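Local coordinates for regulation of enolase protein 1 (Saccharomyces cerevisiae, PDB 3O12), which functions in the galactose metabolic pathway via the GAL83 protein and may control the level of the enolase ENO1, at residues G33-K38 with G47-E52; F83-R88 with A100-R105; H110-G115 with L159-S164; A190-P193 with G197-V200. All coordinates share one frame; numbering follows the deposited sequence.

Contact 1 (G33-K38 with G47-E52); sequences GTWLNK and GKVTLE. With SO4 (sulfate ion), chain C.
Toward one end of the gap between the two sheets of a beta sandwich, the indole of Trp-35 meets Val-49 and Leu-51. It reaches them with the rim of its six-membered ring, not with a face. Trp-35 CH2 lies 3.9 Å from Leu-51 CD2, near the ring plane. Trp-35 CZ2 lies 4.1 Å from Val-49 CG1, also at the edge. Val-49 is modelled in two conformers, so its part is less certain. With CG of Trp-35 anti to its carbonyl carbon (chi1 -73°), the ring is sent across from strand 34-36 toward strand 48-52. The two strands belong to different antiparallel sheets. Strand 34-36 pairs with strand 68-78, while strand 48-52 lies between 41-45 and 199-208. Between these two segments the joining is by side chains, and Val-42 and Leu-75 also pack on Trp-35. One face of the ring carries the aliphatic part of Lys-38, whose CG sits 3.7 Å above the plane and toward the rim. A sulfate ion, probably from the crystallisation liquor, binds at the backbone of the same tryptophan. Trp-35 N gives a straighter bond to sulfate O2 (3.1 Å, 160°) and a shorter, more bent one to O4 (2.8 Å, 131°). One N-H is thus shared by two oxygens. The sulfur lies in the indole plane, off its edge, and O2 comes within 3.3 Å of Trp-35 CD1.

Contact 2 (F83-R88 with A100-R105); sequences FTAQVR and AGIMVR. With SO4 (sulfate ion), chain B.
Phe-83, Ala-85 and Val-87 of one sheet face Ile-102 and Val-104 of the other across the core of the beta sandwich. The axes of strands 83-88 and 102-105 pass 9.2 Å apart and run at 153°, roughly antiparallel but without pairing. All contacts across the gap are apolar. Phe-83 and Val-104 come from opposite directions, the ring edge-first. Phe-83 CZ meets both methyls almost equally, 3.8 Å from Val-104 CG2 and 3.9 Å from Val-104 CG1. Ile-102 slides alongside Val-87, pointing the opposite way. Ile-102 CG1 is anti to the backbone N, and Ile-102 CD1 ends 4.1 Å from Val-87 CG1 and 4.4 Å from Ala-85 CB. Val-186 packs on most of this group.

Arg-88 makes its polar contacts off the gap. Its guanidinium binds edge-on a sulfate probably from the crystallisation liquor. Arg-88 NH1 is 3.0 Å from sulfate O3 (172°), and Arg-88 NH2 is 3.1 Å from O1 (161°). Asp-147 and Glu-204 form salt bridges with the same group. The sheets are therefore held here by hydrophobic burial, while charge is kept off the interface; the guanidinium is probably kept charged by the anions round it.

Contact 3 (H110-G115 with L159-S164); sequences HWLKAG and LRIQVS. With EDO (1,2-ethanediol), chain G.
Leu-112 and Ala-114 pack against Leu-159 and Ile-161 in the interior of the beta sandwich. Strand 110-114 belongs to one sheet and strand 159-164 to the other. Their axes lie 9.6 Å apart and run nearly parallel, at 12°. The tight part centres on Leu-112. It reaches Ile-161 tip to tip, and both its methyls close on one carbon: Leu-112 CD2 is 3.6 Å and Leu-112 CD1 3.7 Å from Ile-161 CD1. The second torsion of Leu-112 (chi2 128°) is away from a staggered value, and with this torsion both methyls face that carbon. Leu-159 comes in obliquely from the side. Leu-159 CD2 is 3.8 Å from Leu-112 CD1, and Leu-159 CD1 is 4.0 Å from Leu-112 CB. Val-152, Val-154 and Phe-178 pack on Leu-159 as well.

Beyond Ile-161 the contact thins out. Val-163 has turned to Leu-125, Tyr-141 and Val-173 and touches nothing on strand 110-114. The solvent side belongs to Arg-160 and Gln-162, which point to the outer, partly exposed face of their sheet. On the far side of the other sheet, Lys-113 is directed away from the gap with its chain extended, yet it too is buried. Its ammonium is held by Phe-59 O and Gln-99 OE1. The ethanediol beside it, probably from the crystallisation liquor, is placed too close to the lysine, and its weak bond is doubtful. Back in the gap, the end of Ile-161 also reaches past the leucine. There Ile-161 CD1 lies 3.7 Å from Ala-114 CB.

Contact 4 (A190-P193 with G197-V200); sequences ACTP and GLKV
A beta arch, in which the chain passes from one sheet of the sandwich to the other, brings Thr-192 against Leu-198. Strand 185-191 leads in from one sheet, and strand 199-208 leads out in the other. The touching parts run 158° apart, close to antiparallel, yet they make no pair. The closest meeting is between Thr-192 CG2 and Leu-198 CB, 3.5 Å apart, where the two side chains cross at a slant. The threonine torsion (chi1 43°) sets OG1 between the backbone N and the carbonyl carbon, and leaves the methyl to do the touching.

The hydroxyl has its partner outside the arch. It is hydrogen-bonded to Thr-53 OG1, and that same oxygen accepts a bond from Leu-198 N and a weak one from Gly-197 N. One side chain thus ties both arms of the arch together. Thr-57 OG1 is also bonded to Thr-192 N. Gly-197 has a positive phi, and a side chain there would collide with the preceding carbonyl.

Toward the sheets the contact becomes looser and mostly apolar. Ala-190 CB lies 4.3 Å from Val-200 CG2. Cys-191 turns its beta carbon away from the second arm, and its side chain packs on Gln-99 of the neighbouring strand. Its carbonyl, however, faces the second arm. Leu-198 has CG anti to the backbone N (chi1 169°), and its CD2 ends 4.1 Å from Cys-191 O.

In the fold
All four contacts join the two sheets of the same beta sandwich. All four are buried; contacts 2 and 3 lie nearer the middle of the chain, with centres about 7 Å apart. They are coupled by backbone pairing of strands 102-105 and 110-119, as between Val-104 O and Leu-112 N, 2.8 Å apart. Contacts 1 and 4 lie farther out, each with its centre about 12 Å from that of the chain. They share the pairing of strands 48-52 and 199-208, with Leu-51 N 2.9 Å from Val-200 O. Aliphatic residues dominate the inner pair. The outer pair adds a tryptophan edge in contact 1 and a threonine-centred polar cluster in contact 4, where the chain changes sheets.

Contact 1 (G33-K38 with G47-E52)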
loop_
_atom_site.group_PDB
_atom_site.type_symbol
_atom_site.label_atom_id
_atom_site.label_comp_id
_atom_site.label_asym_id
_atom_site.label_seq_id
_atom_site.Cartn_x
_atom_site.Cartn_y
_atom_site.Cartn_z
ATOM N N GLY A 33 -1.188 12.389 8.034
ATOM C CA GLY A 33 -0.816 11.033 8.382
ATOM C C GLY A 33 0.341 11.016 9.363
ATOM O O GLY A 33 1.019 12.034 9.581
ATOM N N THR A 34 0.552 9.855 9.970
ATOM C CA THR A 34 1.648 9.609 10.897
ATOM C C THR A 34 2.480 8.456 10.341
ATOM O O THR A 34 1.926 7.466 9.851
ATOM C CB THR A 34 1.102 9.186 12.285
ATOM O OG1 THR A 34 0.252 10.220 12.792
ATOM C CG2 THR A 34 2.233 8.952 13.261
ATOM N N TRP A 35 3.801 8.584 10.403
ATOM C CA TRP A 35 4.672 7.507 9.929
ATOM C C TRP A 35 4.779 6.304 10.851
ATOM O O TRP A 35 4.851 6.427 12.087
ATOM C CB TRP A 35 6.089 8.028 9.668
ATOM C CG TRP A 35 6.216 8.873 8.451
ATOM C CD1 TRP A 35 6.272 10.238 8.400
ATOM C CD2 TRP A 35 6.308 8.416 7.098
ATOM N NE1 TRP A 35 6.392 10.658 7.101
ATOM C CE2 TRP A 35 6.414 9.561 6.279
ATOM C CE3 TRP A 35 6.311 7.151 6.500
ATOM C CZ2 TRP A 35 6.523 9.478 4.887
ATOM C CZ3 TRP A 35 6.412 7.068 5.113
ATOM C CH2 TRP A 35 6.515 8.228 4.327
ATOM N N LEU A 36 4.785 5.132 10.215
ATOM C CA LEU A 36 5.348 3.918 10.773
ATOM C C LEU A 36 6.651 3.693 10.012
ATOM O O LEU A 36 6.645 3.575 8.779
ATOM C CB LEU A 36 4.403 2.732 10.573
ATOM C CG LEU A 36 4.903 1.395 11.115
ATOM C CD1 LEU A 36 4.920 1.392 12.629
ATOM C CD2 LEU A 36 4.040 0.246 10.591
ATOM N N ASN A 37 7.768 3.661 10.736
ATOM C CA ASN A 37 9.082 3.508 10.118
ATOM C C ASN A 37 9.377 4.613 9.096
ATOM O O ASN A 37 9.567 4.341 7.917
ATOM C CB ASN A 37 9.204 2.136 9.444
ATOM C CG ASN A 37 8.874 0.984 10.378
ATOM O OD1 ASN A 37 8.119 0.067 10.010
ATOM N ND2 ASN A 37 9.445 1.005 11.576
ATOM N N LYS A 38 9.416 5.865 9.535
ATOM C CA LYS A 38 9.717 6.958 8.620
ATOM C C LYS A 38 11.067 6.713 7.939
ATOM O O LYS A 38 12.048 6.408 8.612
ATOM C CB LYS A 38 9.766 8.290 9.371
ATOM C CG LYS A 38 9.925 9.488 8.453
ATOM C CD LYS A 38 9.896 10.797 9.235
ATOM C CE LYS A 38 10.002 11.989 8.300
ATOM N NZ LYS A 38 10.008 13.275 9.058
ATOM N N GLY A 47 0.535 18.366 -1.166
ATOM C CA GLY A 47 -0.228 17.242 -1.680
ATOM C C GLY A 47 0.598 16.040 -2.094
ATOM O O GLY A 47 0.053 15.083 -2.636
ATOM N N LYS A 48 1.898 16.064 -1.830
ATOM C CA LYS A 48 2.786 15.004 -2.294
ATOM C C LYS A 48 3.826 14.602 -1.267
ATOM O O LYS A 48 4.235 15.395 -0.418
ATOM C CB LYS A 48 3.500 15.405 -3.592
ATOM C CG LYS A 48 2.568 15.938 -4.658
ATOM C CD LYS A 48 3.307 16.256 -5.936
ATOM C CE LYS A 48 2.362 16.907 -6.932
ATOM N NZ LYS A 48 3.094 17.427 -8.116
ATOM N N VAL A 49 4.247 13.346 -1.356
ATOM C CA VAL A 49 5.319 12.821 -0.526
ATOM C C VAL A 49 6.295 12.068 -1.419
ATOM O O VAL A 49 5.876 11.207 -2.194
ATOM C CB VAL A 49 4.763 11.855 0.553
ATOM C CG1 VAL A 49 5.888 11.037 1.183
ATOM C CG2 VAL A 49 3.984 12.637 1.609
ATOM N N THR A 50 7.578 12.388 -1.323
ATOM C CA THR A 50 8.596 11.691 -2.089
ATOM C C THR A 50 9.602 11.077 -1.133
ATOM O O THR A 50 10.170 11.770 -0.287
ATOM C CB THR A 50 9.313 12.651 -3.045
ATOM O OG1 THR A 50 8.361 13.186 -3.976
ATOM C CG2 THR A 50 10.427 11.923 -3.808
ATOM N N LEU A 51 9.811 9.772 -1.248
ATOM C CA LEU A 51 10.709 9.089 -0.331
ATOM C C LEU A 51 11.714 8.220 -1.069
ATOM O O LEU A 51 11.531 7.892 -2.242
ATOM C CB LEU A 51 9.909 8.232 0.663
ATOM C CG LEU A 51 9.095 7.041 0.127
ATOM C CD1 LEU A 51 9.977 5.822 -0.108
ATOM C CD2 LEU A 51 7.985 6.688 1.107
ATOM N N GLU A 52 12.794 7.892 -0.372
ATOM C CA GLU A 52 13.713 6.841 -0.793
ATOM C C GLU A 52 13.683 5.786 0.302
ATOM O O GLU A 52 13.821 6.120 1.477
ATOM C CB GLU A 52 15.132 7.387 -0.946
ATOM C CG GLU A 52 16.175 6.318 -1.235
ATOM C CD GLU A 52 17.556 6.896 -1.472
ATOM O OE1 GLU A 52 17.645 8.024 -2.000
ATOM O OE2 GLU A 52 18.552 6.222 -1.134
HETATM S S SO4 C . 5.478 11.179 12.162
HETATM O O1 SO4 C . 4.794 11.737 13.326
HETATM O O2 SO4 C . 4.718 11.500 10.961
HETATM O O3 SO4 C . 6.823 11.741 12.062
HETATM O O4 SO4 C . 5.573 9.730 12.294
#

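Contact 2 (F83-R88 with A100-R105)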
loop_
_atom_site.group_PDB
_atom_site.type_symbol
_atom_site.label_atom_id
_atom_site.label_comp_id
_atom_site.label_asym_id
_atom_site.label_seq_id
_atom_site.Cartn_x
_atom_site.Cartn_y
_atom_site.Cartn_z
ATOM N N PHE A 83 -14.415 3.719 4.948
ATOM C CA PHE A 83 -13.767 4.738 4.133
ATOM C C PHE A 83 -13.514 4.267 2.712
ATOM O O PHE A 83 -13.512 3.069 2.446
ATOM C CB PHE A 83 -12.419 5.139 4.761
ATOM C CG PHE A 83 -11.368 4.065 4.671
ATOM C CD1 PHE A 83 -10.541 3.970 3.564
ATOM C CD2 PHE A 83 -11.232 3.129 5.686
ATOM C CE1 PHE A 83 -9.592 2.964 3.473
ATOM C CE2 PHE A 83 -10.282 2.126 5.612
ATOM C CZ PHE A 83 -9.466 2.029 4.508
ATOM N N THR A 84 -13.290 5.229 1.818
ATOM C CA THR A 84 -12.672 4.995 0.521
ATOM C C THR A 84 -11.458 5.917 0.411
ATOM O O THR A 84 -11.547 7.122 0.700
ATOM C CB THR A 84 -13.641 5.269 -0.638
ATOM O OG1 THR A 84 -14.709 4.315 -0.598
ATOM C CG2 THR A 84 -12.925 5.153 -1.970
ATOM N N ALA A 85 -10.322 5.352 0.029
ATOM C CA ALA A 85 -9.076 6.086 -0.114
ATOM C C ALA A 85 -8.527 5.873 -1.508
ATOM O O ALA A 85 -8.695 4.796 -2.102
ATOM C CB ALA A 85 -8.057 5.618 0.936
ATOM N N GLN A 86 -7.855 6.884 -2.040
ATOM C CA GLN A 86 -7.279 6.780 -3.373
ATOM C C GLN A 86 -5.938 7.512 -3.395
ATOM O O GLN A 86 -5.763 8.517 -2.691
ATOM C CB GLN A 86 -8.268 7.388 -4.364
ATOM C CG GLN A 86 -7.890 7.378 -5.815
ATOM C CD GLN A 86 -9.050 7.866 -6.664
ATOM O OE1 GLN A 86 -10.161 7.337 -6.580
ATOM N NE2 GLN A 86 -8.803 8.890 -7.473
ATOM N N VAL A 87 -4.988 7.027 -4.191
ATOM C CA VAL A 87 -3.664 7.643 -4.277
ATOM C C VAL A 87 -2.998 7.306 -5.602
ATOM O O VAL A 87 -3.264 6.249 -6.194
ATOM C CB VAL A 87 -2.764 7.208 -3.078
ATOM C CG1 VAL A 87 -2.335 5.735 -3.203
ATOM C CG2 VAL A 87 -1.563 8.136 -2.896
ATOM N N ARG A 88 -2.153 8.213 -6.073
ATOM C CA ARG A 88 -1.324 7.986 -7.250
ATOM C C ARG A 88 0.076 7.601 -6.785
ATOM O O ARG A 88 0.618 8.195 -5.844
ATOM C CB ARG A 88 -1.269 9.253 -8.099
ATOM C CG ARG A 88 -0.583 9.079 -9.449
ATOM C CD ARG A 88 -0.577 10.392 -10.206
ATOM N NE ARG A 88 -0.027 10.235 -11.549
ATOM C CZ ARG A 88 0.056 11.231 -12.425
ATOM N NH1 ARG A 88 -0.375 12.441 -12.094
ATOM N NH2 ARG A 88 0.562 11.016 -13.630
ATOM N N ALA A 100 5.820 -0.773 -3.871
ATOM C CA ALA A 100 5.173 0.452 -3.425
ATOM C C ALA A 100 3.688 0.394 -3.732
ATOM O O ALA A 100 3.254 -0.292 -4.669
ATOM C CB ALA A 100 5.822 1.673 -4.065
ATOM N N GLY A 101 2.908 1.115 -2.939
ATOM C CA GLY A 101 1.475 1.153 -3.132
ATOM C C GLY A 101 0.779 1.737 -1.931
ATOM O O GLY A 101 1.136 2.820 -1.452
ATOM N N ILE A 102 -0.243 1.036 -1.462
ATOM C CA ILE A 102 -1.052 1.509 -0.349
ATOM C C ILE A 102 -1.157 0.424 0.712
ATOM O O ILE A 102 -1.074 -0.769 0.411
ATOM C CB ILE A 102 -2.457 1.906 -0.860
ATOM C CG1 ILE A 102 -3.139 2.907 0.089
ATOM C CG2 ILE A 102 -3.326 0.666 -1.125
ATOM C CD1 ILE A 102 -4.413 3.530 -0.492
HETATM N N MSE A 103 -1.334 0.831 1.956
HETATM C CA MSE A 103 -1.616 -0.083 3.061
HETATM C C MSE A 103 -2.846 0.383 3.832
HETATM O O MSE A 103 -3.079 1.591 3.994
HETATM C CB MSE A 103 -0.391 -0.204 3.984
HETATM C CG MSE A 103 -0.680 -0.739 5.402
HETATM SE SE MSE A 103 0.976 -1.117 6.384
HETATM C CE MSE A 103 1.338 -2.863 5.613
ATOM N N VAL A 104 -3.644 -0.577 4.287
ATOM C CA VAL A 104 -4.669 -0.360 5.300
ATOM C C VAL A 104 -4.217 -1.159 6.513
ATOM O O VAL A 104 -3.885 -2.340 6.387
ATOM C CB VAL A 104 -6.036 -0.876 4.847
ATOM C CG1 VAL A 104 -7.080 -0.710 5.934
ATOM C CG2 VAL A 104 -6.482 -0.205 3.547
ATOM N N ARG A 105 -4.194 -0.535 7.686
ATOM C CA ARG A 105 -3.662 -1.188 8.872
ATOM C C ARG A 105 -4.560 -0.950 10.074
ATOM O O ARG A 105 -5.011 0.184 10.317
ATOM C CB ARG A 105 -2.255 -0.647 9.159
ATOM C CG ARG A 105 -1.552 -1.233 10.383
ATOM C CD ARG A 105 -0.125 -0.682 10.423
ATOM N NE ARG A 105 0.635 -1.055 11.615
ATOM C CZ ARG A 105 1.592 -1.978 11.640
ATOM N NH1 ARG A 105 1.904 -2.656 10.536
ATOM N NH2 ARG A 105 2.246 -2.226 12.765
HETATM S S SO4 B . 0.744 14.385 -15.075
HETATM O O1 SO4 B . 0.047 13.259 -15.690
HETATM O O2 SO4 B . 0.838 15.473 -16.044
HETATM O O3 SO4 B . 0.005 14.842 -13.901
HETATM O O4 SO4 B . 2.089 13.977 -14.672
#

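Contact 3 (H110-G115 with L159-S164)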
loop_
_atom_site.group_PDB
_atom_site.type_symbol
_atom_site.label_atom_id
_atom_site.label_comp_id
_atom_site.label_asym_id
_atom_site.label_seq_id
_atom_site.Cartn_x
_atom_site.Cartn_y
_atom_site.Cartn_z
ATOM N N HIS A 110 -2.980 -7.242 11.645
ATOM C CA HIS A 110 -4.145 -7.103 10.777
ATOM C C HIS A 110 -3.943 -5.912 9.862
ATOM O O HIS A 110 -4.048 -4.751 10.287
ATOM C CB HIS A 110 -5.417 -6.938 11.607
ATOM C CG HIS A 110 -5.605 -8.036 12.601
ATOM N ND1 HIS A 110 -4.983 -8.034 13.829
ATOM C CD2 HIS A 110 -6.285 -9.203 12.521
ATOM C CE1 HIS A 110 -5.299 -9.144 14.478
ATOM N NE2 HIS A 110 -6.093 -9.865 13.708
ATOM N N TRP A 111 -3.607 -6.214 8.612
ATOM C CA TRP A 111 -3.318 -5.187 7.628
ATOM C C TRP A 111 -3.417 -5.743 6.224
ATOM O O TRP A 111 -3.515 -6.955 6.020
ATOM C CB TRP A 111 -1.932 -4.562 7.860
ATOM C CG TRP A 111 -0.756 -5.518 8.035
ATOM C CD1 TRP A 111 -0.158 -5.858 9.206
ATOM C CD2 TRP A 111 -0.014 -6.197 6.998
ATOM N NE1 TRP A 111 0.895 -6.711 8.985
ATOM C CE2 TRP A 111 1.009 -6.936 7.636
ATOM C CE3 TRP A 111 -0.118 -6.254 5.603
ATOM C CZ2 TRP A 111 1.915 -7.734 6.931
ATOM C CZ3 TRP A 111 0.789 -7.039 4.900
ATOM C CH2 TRP A 111 1.789 -7.772 5.561
ATOM N N LEU A 112 -3.424 -4.847 5.253
ATOM C CA LEU A 112 -3.389 -5.203 3.847
ATOM C C LEU A 112 -2.422 -4.273 3.163
ATOM O O LEU A 112 -2.376 -3.085 3.477
ATOM C CB LEU A 112 -4.776 -5.046 3.221
ATOM C CG LEU A 112 -4.752 -5.247 1.699
ATOM C CD1 LEU A 112 -5.782 -6.272 1.217
ATOM C CD2 LEU A 112 -4.880 -3.907 0.973
ATOM N N LYS A 113 -1.638 -4.793 2.232
ATOM C CA LYS A 113 -0.830 -3.948 1.360
ATOM C C LYS A 113 -1.139 -4.331 -0.082
ATOM O O LYS A 113 -1.470 -5.478 -0.377
ATOM C CB LYS A 113 0.668 -4.079 1.656
ATOM C CG LYS A 113 1.276 -5.440 1.368
ATOM C CD LYS A 113 2.783 -5.485 1.691
ATOM C CE LYS A 113 3.329 -6.874 1.391
ATOM N NZ LYS A 113 4.819 -7.006 1.490
ATOM N N ALA A 114 -1.056 -3.375 -0.996
ATOM C CA ALA A 114 -1.317 -3.653 -2.405
ATOM C C ALA A 114 -0.566 -2.665 -3.264
ATOM O O ALA A 114 -0.369 -1.521 -2.870
ATOM C CB ALA A 114 -2.811 -3.561 -2.694
ATOM N N GLY A 115 -0.137 -3.100 -4.435
ATOM C CA GLY A 115 0.556 -2.211 -5.354
ATOM C C GLY A 115 1.432 -2.995 -6.293
ATOM O O GLY A 115 1.109 -4.133 -6.631
ATOM N N LEU A 159 -13.170 -5.485 2.453
ATOM C CA LEU A 159 -12.209 -4.640 1.771
ATOM C C LEU A 159 -12.249 -4.882 0.264
ATOM O O LEU A 159 -12.291 -6.024 -0.194
ATOM C CB LEU A 159 -10.802 -4.888 2.329
ATOM C CG LEU A 159 -9.664 -3.992 1.830
ATOM C CD1 LEU A 159 -8.573 -3.850 2.901
ATOM C CD2 LEU A 159 -9.098 -4.537 0.536
ATOM N N ARG A 160 -12.256 -3.803 -0.514
ATOM C CA ARG A 160 -12.197 -3.884 -1.974
ATOM C C ARG A 160 -11.031 -3.047 -2.469
ATOM O O ARG A 160 -10.896 -1.882 -2.082
ATOM C CB ARG A 160 -13.480 -3.342 -2.597
ATOM C CG ARG A 160 -14.676 -4.229 -2.457
ATOM C CD ARG A 160 -15.904 -3.606 -3.109
ATOM N NE ARG A 160 -16.752 -2.937 -2.126
ATOM C CZ ARG A 160 -17.087 -1.652 -2.163
ATOM N NH1 ARG A 160 -16.649 -0.870 -3.143
ATOM N NH2 ARG A 160 -17.867 -1.148 -1.216
ATOM N N ILE A 161 -10.186 -3.619 -3.309
ATOM C CA ILE A 161 -9.075 -2.901 -3.929
ATOM C C ILE A 161 -9.307 -2.798 -5.416
ATOM O O ILE A 161 -9.617 -3.804 -6.065
ATOM C CB ILE A 161 -7.762 -3.689 -3.795
ATOM C CG1 ILE A 161 -7.478 -4.045 -2.347
ATOM C CG2 ILE A 161 -6.603 -2.896 -4.401
ATOM C CD1 ILE A 161 -6.265 -4.932 -2.196
ATOM N N GLN A 162 -9.142 -1.597 -5.967
ATOM C CA GLN A 162 -9.191 -1.374 -7.403
ATOM C C GLN A 162 -7.912 -0.674 -7.844
ATOM O O GLN A 162 -7.264 0.034 -7.053
ATOM C CB GLN A 162 -10.394 -0.506 -7.770
ATOM C CG GLN A 162 -11.738 -1.129 -7.439
ATOM C CD GLN A 162 -12.866 -0.125 -7.525
ATOM O OE1 GLN A 162 -13.395 0.155 -8.606
ATOM N NE2 GLN A 162 -13.242 0.428 -6.386
ATOM N N VAL A 163 -7.545 -0.862 -9.108
ATOM C CA VAL A 163 -6.354 -0.238 -9.664
ATOM C C VAL A 163 -6.746 0.510 -10.931
ATOM O O VAL A 163 -7.747 0.173 -11.565
ATOM C CB VAL A 163 -5.266 -1.303 -9.964
ATOM C CG1 VAL A 163 -5.737 -2.267 -11.059
ATOM C CG2 VAL A 163 -3.959 -0.662 -10.367
ATOM N N SER A 164 -5.975 1.525 -11.297
ATOM C CA SER A 164 -6.248 2.232 -12.545
ATOM C C SER A 164 -4.978 2.743 -13.205
ATOM O O SER A 164 -4.048 3.174 -12.529
ATOM C CB SER A 164 -7.205 3.397 -12.290
ATOM O OG SER A 164 -7.506 4.073 -13.506
HETATM C C1 EDO G . 4.812 -9.701 -0.804
HETATM O O1 EDO G . 4.856 -8.460 -1.516
HETATM C C2 EDO G . 5.501 -9.531 0.542
HETATM O O2 EDO G . 6.765 -8.869 0.394
#

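Contact 4 (A190-P193 with G197-V200)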
loop_
_atom_site.group_PDB
_atom_site.type_symbol
_atom_site.label_atom_id
_atom_site.label_comp_id
_atom_site.label_asym_id
_atom_site.label_seq_id
_atom_site.Cartn_x
_atom_site.Cartn_y
_atom_site.Cartn_z
ATOM N N ALA A 190 5.810 1.664 1.123
ATOM C CA ALA A 190 6.914 1.272 0.246
ATOM C C ALA A 190 7.930 0.436 1.017
ATOM O O ALA A 190 8.191 0.698 2.196
ATOM C CB ALA A 190 7.578 2.504 -0.373
ATOM N N CYS A 191 8.502 -0.565 0.347
ATOM C CA CYS A 191 9.398 -1.540 0.976
ATOM C C CYS A 191 10.510 -1.916 0.008
ATOM O O CYS A 191 10.281 -2.007 -1.198
ATOM C CB CYS A 191 8.652 -2.853 1.321
ATOM S SG CYS A 191 7.341 -2.691 2.503
ATOM N N THR A 192 11.710 -2.117 0.544
ATOM C CA THR A 192 12.774 -2.837 -0.157
ATOM C C THR A 192 13.395 -3.833 0.818
ATOM O O THR A 192 14.230 -3.466 1.637
ATOM C CB THR A 192 13.874 -1.905 -0.708
ATOM O OG1 THR A 192 14.212 -0.914 0.272
ATOM C CG2 THR A 192 13.407 -1.218 -1.974
ATOM N N PRO A 193 12.958 -5.099 0.755
ATOM C CA PRO A 193 13.432 -6.108 1.709
ATOM C C PRO A 193 14.947 -6.333 1.696
ATOM O O PRO A 193 15.494 -6.777 2.706
ATOM C CB PRO A 193 12.680 -7.373 1.283
ATOM C CG PRO A 193 11.399 -6.846 0.670
ATOM C CD PRO A 193 11.798 -5.563 -0.029
ATOM N N GLY A 197 16.907 2.216 -1.394
ATOM C CA GLY A 197 17.117 3.173 -2.462
ATOM C C GLY A 197 15.980 3.325 -3.456
ATOM O O GLY A 197 16.107 4.074 -4.424
ATOM N N LEU A 198 14.871 2.627 -3.234
ATOM C CA LEU A 198 13.722 2.780 -4.120
ATOM C C LEU A 198 13.106 4.163 -3.942
ATOM O O LEU A 198 12.729 4.541 -2.839
ATOM C CB LEU A 198 12.665 1.713 -3.833
ATOM C CG LEU A 198 11.306 1.934 -4.505
ATOM C CD1 LEU A 198 11.455 1.875 -6.015
ATOM C CD2 LEU A 198 10.305 0.892 -4.044
ATOM N N LYS A 199 13.017 4.921 -5.028
ATOM C CA LYS A 199 12.419 6.249 -4.980
ATOM C C LYS A 199 10.966 6.195 -5.431
ATOM O O LYS A 199 10.655 5.636 -6.480
ATOM C CB LYS A 199 13.200 7.228 -5.860
ATOM C CG LYS A 199 14.676 7.331 -5.530
ATOM C CD LYS A 199 15.390 8.222 -6.540
ATOM C CE LYS A 199 16.902 8.150 -6.392
ATOM N NZ LYS A 199 17.369 8.773 -5.127
ATOM N N VAL A 200 10.076 6.773 -4.628
ATOM C CA VAL A 200 8.647 6.776 -4.927
ATOM C C VAL A 200 8.011 8.118 -4.567
ATOM O O VAL A 200 8.273 8.669 -3.492
ATOM C CB VAL A 200 7.893 5.681 -4.130
ATOM C CG1 VAL A 200 6.487 5.494 -4.694
ATOM C CG2 VAL A 200 8.657 4.368 -4.147
#